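Local coordinates for protein osa (Shigella flexneri, PDB 4O7K) that suppresses the oncogenicity of Agrobacterium tumefaciens, acting as a plasmid fertility inhibition factor of the ParB/Srx clan, at residues G73-Y77 with C91-M97. The protein carries 1 engineered substitution. Numbering follows the deposited sequence.
Sequences GLAFY and CPLKQDM
Start at G73, where the first turn of helix 73-81 begins straight after strand 67-72; G73 O accepts the amide of Y77 (G73 O to Y77 N 2.8 Å). L74 is m,t. Its CA-to-CB bond points sideways; K94 extends toward it, and the two ends meet loosely, L74 CD2 4.4 Å from K94 NZ, an amine held in a salt bridge with E150. Y77 makes nearly all the contacts, with 110 of the 225 Å² buried; its CA sits 8.0 Å from C91 CA, the nearest CA pair across the segments. With chi1 t and chi2 at 23°, the Y77 ring extends straight at 91-97, which runs extended through C91, P92 and L93 and then winds into a 3-10 turn from K94: D96 N lies 2.8 Å from L93 O and M97 N 3.0 Å from K94 O, both hydrogen bonds. The K94 amide, at the opening of that turn, donates to the tyrosine hydroxyl (K94 N to Y77 OH 2.9 Å, 150° at the hydrogen), and E14 of helix 4-24 also hydrogen-bonds this hydroxyl. C91 SG lies at the ring edge, 3.7 Å from Y77 CE1, a sulfur-aromatic contact. With K94 chi1 off-well at -118°, K94 CD, 3.6 Å from Y77 CE2, and M97 CE, 3.8 Å from Y77 CE1, both approach the ring obliquely. L18 and L147 touch Y77 from helices 4-24 and 140-148. The result is a buried tyrosine whose hydroxyl accepts a hydrogen bond from a main-chain amide of the connection to helix 103-112, within the region of the plasmid fertility inhibition family (ParB/Srx clan).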
ATOM      1  N   GLY A  73      -0.688   1.943   6.424  1.00 24.47           N
ATOM      2  CA  GLY A  73      -1.790   1.205   5.816  1.00 25.62           C
ATOM      3  C   GLY A  73      -3.168   1.828   5.989  1.00 28.06           C
ATOM      4  O   GLY A  73      -3.925   1.956   5.020  1.00 26.76           O
ATOM      5  N   LEU A  74      -3.504   2.218   7.217  1.00 23.06           N
ATOM      6  CA  LEU A  74      -4.808   2.833   7.479  1.00 26.04           C
ATOM      7  C   LEU A  74      -4.975   4.165   6.744  1.00 25.84           C
ATOM      8  O   LEU A  74      -6.067   4.494   6.286  1.00 27.04           O
ATOM      9  CB  LEU A  74      -5.009   3.063   8.974  1.00 28.01           C
ATOM     10  CG  LEU A  74      -5.156   1.836   9.878  1.00 34.83           C
ATOM     11  CD1 LEU A  74      -5.511   2.293  11.280  1.00 33.29           C
ATOM     12  CD2 LEU A  74      -6.195   0.851   9.347  1.00 34.96           C
ATOM     13  N   ALA A  75      -3.897   4.941   6.663  1.00 24.39           N
ATOM     14  CA  ALA A  75      -3.964   6.219   5.952  1.00 23.43           C
ATOM     15  C   ALA A  75      -4.111   5.991   4.451  1.00 24.96           C
ATOM     16  O   ALA A  75      -4.826   6.730   3.762  1.00 26.72           O
ATOM     17  CB  ALA A  75      -2.741   7.050   6.240  1.00 27.72           C
ATOM     18  N   PHE A  76      -3.412   4.979   3.952  1.00 24.00           N
ATOM     19  CA  PHE A  76      -3.454   4.625   2.537  1.00 23.34           C
ATOM     20  C   PHE A  76      -4.863   4.179   2.166  1.00 24.61           C
ATOM     21  O   PHE A  76      -5.415   4.614   1.151  1.00 25.32           O
ATOM     22  CB  PHE A  76      -2.426   3.524   2.250  1.00 21.52           C
ATOM     23  CG  PHE A  76      -2.373   3.089   0.815  1.00 23.09           C
ATOM     24  CD1 PHE A  76      -1.522   3.717  -0.084  1.00 20.86           C
ATOM     25  CD2 PHE A  76      -3.147   2.027   0.371  1.00 25.12           C
ATOM     26  CE1 PHE A  76      -1.451   3.295  -1.399  1.00 21.76           C
ATOM     27  CE2 PHE A  76      -3.074   1.600  -0.942  1.00 22.44           C
ATOM     28  CZ  PHE A  76      -2.230   2.242  -1.828  1.00 25.69           C
ATOM     29  N   TYR A  77      -5.422   3.314   3.015  1.00 24.62           N
ATOM     30  CA  TYR A  77      -6.788   2.826   2.890  1.00 24.68           C
ATOM     31  C   TYR A  77      -7.764   3.999   2.818  1.00 27.49           C
ATOM     32  O   TYR A  77      -8.605   4.052   1.924  1.00 25.24           O
ATOM     33  CB  TYR A  77      -7.107   1.908   4.075  1.00 27.00           C
ATOM     34  CG  TYR A  77      -8.481   1.261   4.113  1.00 26.77           C
ATOM     35  CD1 TYR A  77      -9.248   1.083   2.960  1.00 28.53           C
ATOM     36  CD2 TYR A  77      -8.996   0.806   5.322  1.00 28.12           C
ATOM     37  CE1 TYR A  77     -10.499   0.473   3.028  1.00 30.62           C
ATOM     38  CE2 TYR A  77     -10.225   0.210   5.400  1.00 32.23           C
ATOM     39  CZ  TYR A  77     -10.977   0.044   4.262  1.00 32.21           C
ATOM     40  OH  TYR A  77     -12.201  -0.559   4.377  1.00 31.51           O
ATOM     41  N   CYS A  91     -12.434   1.551  -3.907  1.00 25.30           N
ATOM     42  CA  CYS A  91     -11.927   0.634  -2.889  1.00 26.02           C
ATOM     43  C   CYS A  91     -13.061  -0.061  -2.147  1.00 28.43           C
ATOM     44  O   CYS A  91     -13.918   0.604  -1.559  1.00 31.46           O
ATOM     45  CB  CYS A  91     -11.056   1.390  -1.905  1.00 23.93           C
ATOM     46  SG  CYS A  91     -10.296   0.329  -0.687  1.00 30.57           S
ATOM     47  N   PRO A  92     -13.087  -1.405  -2.187  1.00 31.83           N
ATOM     48  CA  PRO A  92     -14.049  -2.146  -1.362  1.00 33.15           C
ATOM     49  C   PRO A  92     -13.768  -1.936   0.126  1.00 33.36           C
ATOM     50  O   PRO A  92     -12.638  -1.584   0.476  1.00 36.49           O
ATOM     51  CB  PRO A  92     -13.805  -3.616  -1.751  1.00 33.39           C
ATOM     52  CG  PRO A  92     -12.994  -3.574  -3.013  1.00 33.45           C
ATOM     53  CD  PRO A  92     -12.203  -2.303  -2.952  1.00 31.13           C
ATOM     54  N   LEU A  93     -14.760  -2.133   0.990  1.00 31.33           N
ATOM     55  CA  LEU A  93     -14.470  -2.230   2.414  1.00 38.12           C
ATOM     56  C   LEU A  93     -13.538  -3.415   2.634  1.00 31.65           C
ATOM     57  O   LEU A  93     -13.585  -4.392   1.885  1.00 32.14           O
ATOM     58  CB  LEU A  93     -15.739  -2.409   3.249  1.00 41.22           C
ATOM     59  CG  LEU A  93     -16.758  -1.271   3.351  1.00 49.13           C
ATOM     60  CD1 LEU A  93     -17.837  -1.668   4.340  1.00 44.94           C
ATOM     61  CD2 LEU A  93     -16.102   0.037   3.765  1.00 41.61           C
ATOM     62  N   LYS A  94     -12.699  -3.318   3.656  1.00 35.66           N
ATOM     63  CA  LYS A  94     -11.787  -4.398   4.023  1.00 31.87           C
ATOM     64  C   LYS A  94     -12.496  -5.749   4.069  1.00 37.82           C
ATOM     65  O   LYS A  94     -12.041  -6.712   3.460  1.00 36.85           O
ATOM     66  CB  LYS A  94     -11.145  -4.099   5.376  1.00 37.10           C
ATOM     67  CG  LYS A  94      -9.649  -3.958   5.321  1.00 39.60           C
ATOM     68  CD  LYS A  94      -9.128  -3.045   6.433  1.00 42.99           C
ATOM     69  CE  LYS A  94      -9.165  -3.713   7.790  1.00 46.13           C
ATOM     70  NZ  LYS A  94      -8.495  -2.855   8.819  1.00 56.63           N
ATOM     71  N   GLN A  95     -13.640  -5.800   4.746  1.00 39.87           N
ATOM     72  CA  GLN A  95     -14.397  -7.046   4.882  1.00 40.47           C
ATOM     73  C   GLN A  95     -14.780  -7.667   3.549  1.00 40.57           C
ATOM     74  O   GLN A  95     -15.028  -8.867   3.480  1.00 43.05           O
ATOM     75  CB  GLN A  95     -15.660  -6.821   5.720  1.00 43.84           C
ATOM     76  CG  GLN A  95     -16.546  -5.684   5.247  1.00 50.58           C
ATOM     77  CD  GLN A  95     -17.694  -5.398   6.210  1.00 62.16           C
ATOM     78  OE1 GLN A  95     -18.804  -5.914   6.050  1.00 64.98           O
ATOM     79  NE2 GLN A  95     -17.424  -4.575   7.221  1.00 53.86           N
ATOM     80  N   ASP A  96     -14.824  -6.859   2.492  1.00 31.10           N
ATOM     81  CA  ASP A  96     -15.260  -7.350   1.194  1.00 38.62           C
ATOM     82  C   ASP A  96     -14.104  -7.555   0.232  1.00 39.42           C
ATOM     83  O   ASP A  96     -14.284  -8.089  -0.864  1.00 39.18           O
ATOM     84  CB  ASP A  96     -16.274  -6.386   0.576  1.00 41.09           C
ATOM     85  CG  ASP A  96     -17.545  -6.291   1.387  1.00 50.76           C
ATOM     86  OD1 ASP A  96     -17.994  -7.332   1.905  1.00 50.60           O
ATOM     87  OD2 ASP A  96     -18.088  -5.175   1.512  1.00 48.00           O
ATOM     88  N   MET A  97     -12.914  -7.124   0.633  1.00 36.50           N
ATOM     89  CA  MET A  97     -11.765  -7.253  -0.249  1.00 36.01           C
ATOM     90  C   MET A  97     -11.497  -8.698  -0.691  1.00 34.00           C
ATOM     91  O   MET A  97     -11.168  -8.915  -1.853  1.00 33.74           O
ATOM     92  CB  MET A  97     -10.518  -6.656   0.409  1.00 36.68           C
ATOM     93  CG  MET A  97     -10.501  -5.136   0.379  1.00 32.66           C
ATOM     94  SD  MET A  97      -9.113  -4.455   1.301  1.00 29.88           S
ATOM     95  CE  MET A  97      -9.491  -2.702   1.245  1.00 30.13           C
TER